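Local coordinates for Lmo2445 protein (Listeria monocytogenes EGD-e, PDB 5HZL), which is of unknown function but, as a secreted, calcium-binding internalin-like protein containing leucine-rich repeats, may act in recognising partners outside the cell, at residues 38-41 / 42-46; 127-130 / 131-134; 198-201 / 202-205. All coordinates share one frame; numbering follows the deposited sequence.

Interaction 1: 38-41 / 42-46; sequences DKDS and VNDTI. With CA (calcium ion), chain C.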
loop_
_atom_site.group_PDB
_atom_site.type_symbol
_atom_site.label_atom_id
_atom_site.label_comp_id
_atom_site.label_asym_id
_atom_site.label_seq_id
_atom_site.Cartn_x
_atom_site.Cartn_y
_atom_site.Cartn_z
ATOM N N ASP A 38 -3.424 -26.940 -19.773
ATOM C CA ASP A 38 -2.800 -28.232 -19.928
ATOM C C ASP A 38 -2.345 -28.530 -21.384
ATOM O O ASP A 38 -2.597 -29.606 -21.928
ATOM C CB ASP A 38 -3.693 -29.337 -19.354
ATOM C CG ASP A 38 -2.935 -30.655 -19.165
ATOM O OD1 ASP A 38 -1.839 -30.654 -18.553
ATOM O OD2 ASP A 38 -3.444 -31.700 -19.610
ATOM N N LYS A 39 -1.690 -27.537 -21.989
ATOM C CA LYS A 39 -1.121 -27.620 -23.334
ATOM C C LYS A 39 0.354 -27.875 -23.110
ATOM O O LYS A 39 0.954 -27.266 -22.220
ATOM C CB LYS A 39 -1.275 -26.301 -24.096
ATOM C CG LYS A 39 -2.705 -25.854 -24.357
ATOM C CD LYS A 39 -3.477 -26.860 -25.191
ATOM C CE LYS A 39 -4.886 -26.393 -25.489
ATOM N NZ LYS A 39 -5.549 -27.445 -26.301
ATOM N N ASP A 40 0.959 -28.748 -23.896
ATOM C CA ASP A 40 2.379 -29.023 -23.682
ATOM C C ASP A 40 3.354 -28.049 -24.341
ATOM O O ASP A 40 4.544 -28.266 -24.214
ATOM C CB ASP A 40 2.734 -30.460 -24.082
ATOM C CG ASP A 40 2.659 -30.710 -25.567
ATOM O OD1 ASP A 40 2.154 -29.866 -26.358
ATOM O OD2 ASP A 40 3.117 -31.804 -25.945
ATOM N N SER A 41 2.886 -26.997 -25.019
ATOM C CA SER A 41 3.806 -26.051 -25.689
ATOM C C SER A 41 3.206 -24.672 -25.919
ATOM O O SER A 41 2.038 -24.561 -26.293
ATOM C CB SER A 41 4.229 -26.624 -27.058
ATOM O OG SER A 41 5.067 -25.752 -27.817
ATOM N N VAL A 42 4.011 -23.625 -25.739
ATOM C CA VAL A 42 3.532 -22.250 -25.962
ATOM C C VAL A 42 3.167 -21.980 -27.425
ATOM O O VAL A 42 2.610 -20.935 -27.742
ATOM C CB VAL A 42 4.515 -21.180 -25.454
ATOM C CG1 VAL A 42 4.656 -21.268 -23.937
ATOM C CG2 VAL A 42 5.865 -21.308 -26.134
ATOM N N ASN A 43 3.510 -22.918 -28.306
ATOM C CA ASN A 43 3.163 -22.828 -29.731
ATOM C C ASN A 43 1.783 -23.402 -30.050
ATOM O O ASN A 43 1.307 -23.260 -31.166
ATOM C CB ASN A 43 4.225 -23.515 -30.604
ATOM C CG ASN A 43 5.523 -22.746 -30.646
ATOM O OD1 ASN A 43 5.526 -21.536 -30.833
ATOM N ND2 ASN A 43 6.631 -23.444 -30.510
ATOM N N ASP A 44 1.154 -24.051 -29.078
ATOM C CA ASP A 44 -0.160 -24.629 -29.273
ATOM C C ASP A 44 -1.175 -23.512 -29.410
ATOM O O ASP A 44 -1.056 -22.462 -28.794
ATOM C CB ASP A 44 -0.529 -25.590 -28.128
ATOM C CG ASP A 44 0.345 -26.863 -28.099
ATOM O OD1 ASP A 44 0.988 -27.233 -29.100
ATOM O OD2 ASP A 44 0.376 -27.551 -27.065
ATOM N N THR A 45 -2.178 -23.757 -30.234
ATOM C CA THR A 45 -3.219 -22.791 -30.498
ATOM C C THR A 45 -4.316 -22.843 -29.449
ATOM O O THR A 45 -4.721 -23.921 -29.011
ATOM C CB THR A 45 -3.810 -23.052 -31.893
ATOM O OG1 THR A 45 -2.773 -22.890 -32.862
ATOM C CG2 THR A 45 -4.926 -22.089 -32.229
ATOM N N ILE A 46 -4.781 -21.659 -29.053
ATOM C CA ILE A 46 -5.867 -21.513 -28.095
ATOM C C ILE A 46 -7.000 -20.720 -28.729
ATOM O O ILE A 46 -6.781 -19.884 -29.624
ATOM C CB ILE A 46 -5.439 -20.829 -26.784
ATOM C CG1 ILE A 46 -4.805 -19.448 -27.058
ATOM C CG2 ILE A 46 -4.487 -21.751 -26.042
ATOM C CD1 ILE A 46 -4.505 -18.642 -25.813
HETATM CA CA CA C . 0.796 -29.596 -28.364
HETATM O O HOH W 1 3.150 -29.802 -28.980
#

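Interaction 2: 127-130 / 131-134; sequences VDLS and QNNF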
loop_
_atom_site.group_PDB
_atom_site.type_symbol
_atom_site.label_atom_id
_atom_site.label_comp_id
_atom_site.label_asym_id
_atom_site.label_seq_id
_atom_site.Cartn_x
_atom_site.Cartn_y
_atom_site.Cartn_z
ATOM N N VAL A 127 -8.745 -7.567 -1.982
ATOM C CA VAL A 127 -7.440 -7.222 -2.526
ATOM C C VAL A 127 -6.383 -7.366 -1.418
ATOM O O VAL A 127 -6.539 -6.783 -0.365
ATOM C CB VAL A 127 -7.494 -5.800 -3.163
ATOM C CG1 VAL A 127 -7.824 -4.715 -2.142
ATOM C CG2 VAL A 127 -6.197 -5.451 -3.856
ATOM N N ASP A 128 -5.350 -8.182 -1.646
ATOM C CA ASP A 128 -4.235 -8.421 -0.693
ATOM C C ASP A 128 -2.963 -7.801 -1.291
ATOM O O ASP A 128 -2.287 -8.412 -2.117
ATOM C CB ASP A 128 -4.037 -9.928 -0.421
ATOM C CG ASP A 128 -2.900 -10.234 0.612
ATOM O OD1 ASP A 128 -2.357 -9.302 1.255
ATOM O OD2 ASP A 128 -2.554 -11.436 0.799
ATOM N N LEU A 129 -2.660 -6.575 -0.866
ATOM C CA LEU A 129 -1.498 -5.819 -1.333
ATOM C C LEU A 129 -0.469 -5.641 -0.223
ATOM O O LEU A 129 0.352 -4.728 -0.250
ATOM C CB LEU A 129 -1.964 -4.462 -1.861
ATOM C CG LEU A 129 -2.805 -4.515 -3.133
ATOM C CD1 LEU A 129 -3.559 -3.216 -3.357
ATOM C CD2 LEU A 129 -1.934 -4.847 -4.337
ATOM N N SER A 130 -0.502 -6.543 0.745
ATOM C CA SER A 130 0.426 -6.490 1.850
ATOM C C SER A 130 1.862 -6.803 1.402
ATOM O O SER A 130 2.077 -7.595 0.498
ATOM C CB SER A 130 -0.002 -7.513 2.899
ATOM O OG SER A 130 0.003 -8.827 2.356
ATOM N N GLN A 131 2.826 -6.153 2.044
ATOM C CA GLN A 131 4.243 -6.359 1.791
ATOM C C GLN A 131 4.763 -5.928 0.437
ATOM O O GLN A 131 5.730 -6.483 -0.099
ATOM C CB GLN A 131 4.661 -7.780 2.174
ATOM C CG GLN A 131 4.505 -8.022 3.674
ATOM C CD GLN A 131 4.934 -9.402 4.108
ATOM O OE1 GLN A 131 4.613 -10.418 3.484
ATOM N NE2 GLN A 131 5.633 -9.450 5.207
ATOM N N ASN A 132 4.111 -4.907 -0.102
ATOM C CA ASN A 132 4.518 -4.303 -1.355
ATOM C C ASN A 132 5.355 -3.068 -0.979
ATOM O O ASN A 132 5.893 -3.022 0.129
ATOM C CB ASN A 132 3.311 -4.060 -2.256
ATOM C CG ASN A 132 2.827 -5.340 -2.916
ATOM O OD1 ASN A 132 3.534 -5.928 -3.733
ATOM N ND2 ASN A 132 1.602 -5.748 -2.607
ATOM N N ASN A 133 5.483 -2.088 -1.864
ATOM C CA ASN A 133 6.322 -0.952 -1.550
ATOM C C ASN A 133 5.858 0.305 -2.256
ATOM O O ASN A 133 6.527 0.815 -3.171
ATOM C CB ASN A 133 7.762 -1.294 -1.950
ATOM C CG ASN A 133 8.771 -0.285 -1.427
ATOM O OD1 ASN A 133 8.532 0.411 -0.413
ATOM N ND2 ASN A 133 9.917 -0.209 -2.100
ATOM N N PHE A 134 4.717 0.807 -1.786
ATOM C CA PHE A 134 4.084 1.993 -2.358
ATOM C C PHE A 134 4.778 3.321 -2.158
ATOM O O PHE A 134 4.651 4.190 -3.016
ATOM C CB PHE A 134 2.647 2.121 -1.862
ATOM C CG PHE A 134 1.785 0.981 -2.266
ATOM C CD1 PHE A 134 1.378 0.857 -3.577
ATOM C CD2 PHE A 134 1.384 0.025 -1.342
ATOM C CE1 PHE A 134 0.584 -0.205 -3.969
ATOM C CE2 PHE A 134 0.587 -1.035 -1.720
ATOM C CZ PHE A 134 0.190 -1.156 -3.035
#

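Interaction 3: 198-201 / 202-205; sequences HSFA and NQTA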
loop_
_atom_site.group_PDB
_atom_site.type_symbol
_atom_site.label_atom_id
_atom_site.label_comp_id
_atom_site.label_asym_id
_atom_site.label_seq_id
_atom_site.Cartn_x
_atom_site.Cartn_y
_atom_site.Cartn_z
ATOM N N HIS A 198 -10.158 -3.935 11.661
ATOM C CA HIS A 198 -9.279 -2.820 11.328
ATOM C C HIS A 198 -7.983 -2.861 12.142
ATOM O O HIS A 198 -7.944 -3.333 13.280
ATOM C CB HIS A 198 -9.996 -1.481 11.573
ATOM C CG HIS A 198 -10.353 -1.245 13.011
ATOM N ND1 HIS A 198 -11.526 -1.708 13.578
ATOM C CD2 HIS A 198 -9.678 -0.614 14.003
ATOM C CE1 HIS A 198 -11.561 -1.368 14.853
ATOM N NE2 HIS A 198 -10.451 -0.705 15.136
ATOM N N SER A 199 -6.926 -2.332 11.558
ATOM C CA SER A 199 -5.650 -2.302 12.219
ATOM C C SER A 199 -4.845 -1.125 11.713
ATOM O O SER A 199 -4.798 -0.876 10.509
ATOM C CB SER A 199 -4.909 -3.602 11.953
ATOM O OG SER A 199 -3.663 -3.583 12.622
ATOM N N PHE A 200 -4.218 -0.398 12.630
ATOM C CA PHE A 200 -3.410 0.740 12.241
ATOM C C PHE A 200 -2.127 0.800 13.067
ATOM O O PHE A 200 -1.389 1.765 12.998
ATOM C CB PHE A 200 -4.233 2.014 12.388
ATOM C CG PHE A 200 -3.648 3.176 11.671
ATOM C CD1 PHE A 200 -3.798 3.277 10.291
ATOM C CD2 PHE A 200 -2.944 4.163 12.341
ATOM C CE1 PHE A 200 -3.254 4.341 9.588
ATOM C CE2 PHE A 200 -2.392 5.225 11.645
ATOM C CZ PHE A 200 -2.552 5.317 10.272
ATOM N N ALA A 201 -1.831 -0.269 13.798
ATOM C CA ALA A 201 -0.656 -0.317 14.670
ATOM C C ALA A 201 0.700 -0.127 13.991
ATOM O O ALA A 201 0.833 -0.291 12.805
ATOM C CB ALA A 201 -0.663 -1.632 15.437
ATOM N N ASN A 202 1.692 0.264 14.778
ATOM C CA ASN A 202 3.068 0.435 14.327
ATOM C C ASN A 202 3.314 1.262 13.066
ATOM O O ASN A 202 3.638 0.721 12.027
ATOM C CB ASN A 202 3.696 -0.972 14.180
ATOM C CG ASN A 202 5.194 -0.954 13.855
ATOM O OD1 ASN A 202 5.644 -1.642 12.930
ATOM N ND2 ASN A 202 5.960 -0.173 14.591
ATOM N N GLN A 203 3.146 2.570 13.153
ATOM C CA GLN A 203 3.445 3.455 12.021
ATOM C C GLN A 203 4.795 4.047 12.378
ATOM O O GLN A 203 4.956 4.579 13.476
ATOM C CB GLN A 203 2.404 4.539 11.850
ATOM C CG GLN A 203 1.008 4.006 11.588
ATOM C CD GLN A 203 0.874 3.219 10.291
ATOM O OE1 GLN A 203 1.580 3.463 9.292
ATOM N NE2 GLN A 203 -0.072 2.281 10.291
ATOM N N THR A 204 5.776 3.942 11.487
ATOM C CA THR A 204 7.122 4.456 11.771
ATOM C C THR A 204 7.661 5.222 10.601
ATOM O O THR A 204 7.455 4.817 9.472
ATOM C CB THR A 204 8.092 3.312 12.090
ATOM O OG1 THR A 204 8.267 2.477 10.930
ATOM C CG2 THR A 204 7.544 2.491 13.245
ATOM N N ALA A 205 8.360 6.321 10.852
ATOM C CA ALA A 205 8.896 7.105 9.751
ATOM C C ALA A 205 10.094 7.929 10.119
ATOM O O ALA A 205 10.158 8.487 11.202
ATOM C CB ALA A 205 7.811 8.017 9.191
#

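Interaction 1: 38-41 / 42-46
The carboxylates of D40 and D44 lie nearly coplanar, their planes 27° apart, with D40 OD1 beside D44 OD2 at 3.0 Å, an approach the shared calcium ion probably makes tolerable. D44 grips it with two bonds, from OD1 and OD2 to the ion at 2.5 Å each, whereas D40 gives OD1 alone, 2.4 Å from the calcium. The ion is displaced toward one face of the D44 carboxylate; over the other face lies the backbone O of S41, 3.4 Å from D44 CG. D40 CG stands between its backbone N and carbonyl carbon (chi1 69°), which swings OD1 round to the metal although the CB of D40 starts away from the 42-46 segment. A water is a further ligand.

A turn brings the second acid round to the ion held by the first. This type I beta turn runs from S41 to D44, closed by D44 N to S41 O at 3.0 Å, and S41 N makes a weak bond back to D44 OD2. Serine suits the first turn position: its OG accepts N43 N at 3.3 Å with an N-H...O angle of 164°, an ST turn nested in the beta turn. The aliphatic base of K39 rests its CB 3.6 Å from D44 OD2. Just upstream, D38, with positive phi, is the C-prime residue of the Schellman motif ending helix 27-36. V42 and I46 pack on helix 20-23. D40 and D44 make this helix-to-strand loop a calcium site of the internalin N-terminal region, whose family belongs to the EF-hand clan.

Interaction 2: 127-130 / 131-134
L129 and N132 form the tight half of this turn, where the N132 side-chain amide folds back onto the main chain that precedes it. N132 ND2 donates to L129 O at 2.9 Å with an N-H...O angle of 159°; the oxygen lies near the amide plane, yet the donor stands well above the carbonyl plane of L129. The same ND2 also serves A108 O, while N132 OD1 accepts from A111 N and I113 N. Asparagine suits this buried site because one planar amide carries both a two-hydrogen donor and an acceptor, which together make the four bonds. Beneath it, L129 CB meets F134 CZ at 4.1 Å, both side chains packing on I113 in the apolar interior.

Toward solvent the grip slackens. Q131 takes the positive-phi position of the type II turn from L129 to N132 and runs outward in an extended chain, its OE1 hydrogen-bonded to N109 ND2. S130 OG donates to D128 OD1 at 2.6 Å and also bonds N109 ND2, tying the strand's end to the turn. The spacing V127-x-L129-x-x-N132 matches the leucine-rich-repeat consensus, in which such asparagines stack into the asparagine ladder that links successive coils.

Interaction 3: 198-201 / 202-205
Two torsion choices bring F200 and Q203 together. F200 carries CG opposite its backbone N (chi1 -164°), and Q203 bends at chi2 (-63°), so its chain curls back over the ring instead of extending along the strand that starts there. The two side chains cross at about a right angle. Q203 NE2 hovers 3.7 Å above the plane of the F200 ring, over its centre, with the amide tilted 29° from the ring. Nearer the rim of the same face the methylene CG of Q203 touches F200 CE2 at 3.6 Å, so glutamine offers an apolar stem as well as an amide.

That amide is also aimed at the backbone. NE2 of Q203 donates to F200 O at 3.1 Å in a nearly straight bond; the acceptor lies in the amide plane, whereas the donor stands above the carbonyl plane. The group is held further by the chain that follows strand 174-176: NE2 binds L177 O, its strongest polar partner, and OE1 accepts from L182 N. With both ends of the amide bonded, its rotation is fixed and its buried polar atoms are satisfied. F200 is buried, and its apolar ring packs on I185 and P186 as well as under the amide.

Between the pair, N202 has positive phi and turns the chain, its side chain leading away from the 198-201 segment. Beyond it, Q203 and A205 make backbone bonds with W291 of strand 290-298, while A205 lines the pocket holding the bound glycol ether. The spacing F200-x-x-Q203 follows a degenerate leucine-rich-repeat pattern, with glutamine where asparagine is usual. Its bonds to L177 and L182 are consistent with a last, modified rung of the asparagine ladder, at the junction with the C-terminal domain of the E-set clan.

Along the chain the three contacts come in series and trace the length of an elongated molecule. Interaction 1 belongs to the N-terminal region, its centre about 33 Å from that of interaction 2 and about 47 Å from that of interaction 3, on the opposite side of the chain's centre from the latter. Interactions 2 and 3, about 14 Å apart between centres, follow strands 126-128 and 197-199 of one parallel sheet; the second is one of the sheet's two edge strands. Residues 203-205 begin strand 203-212 of the mixed sheet of the C-terminal domain. Together they sample the N-terminal calcium-binding region, the middle of the repeat sheet and its junction with the C-terminal domain, with none touching another.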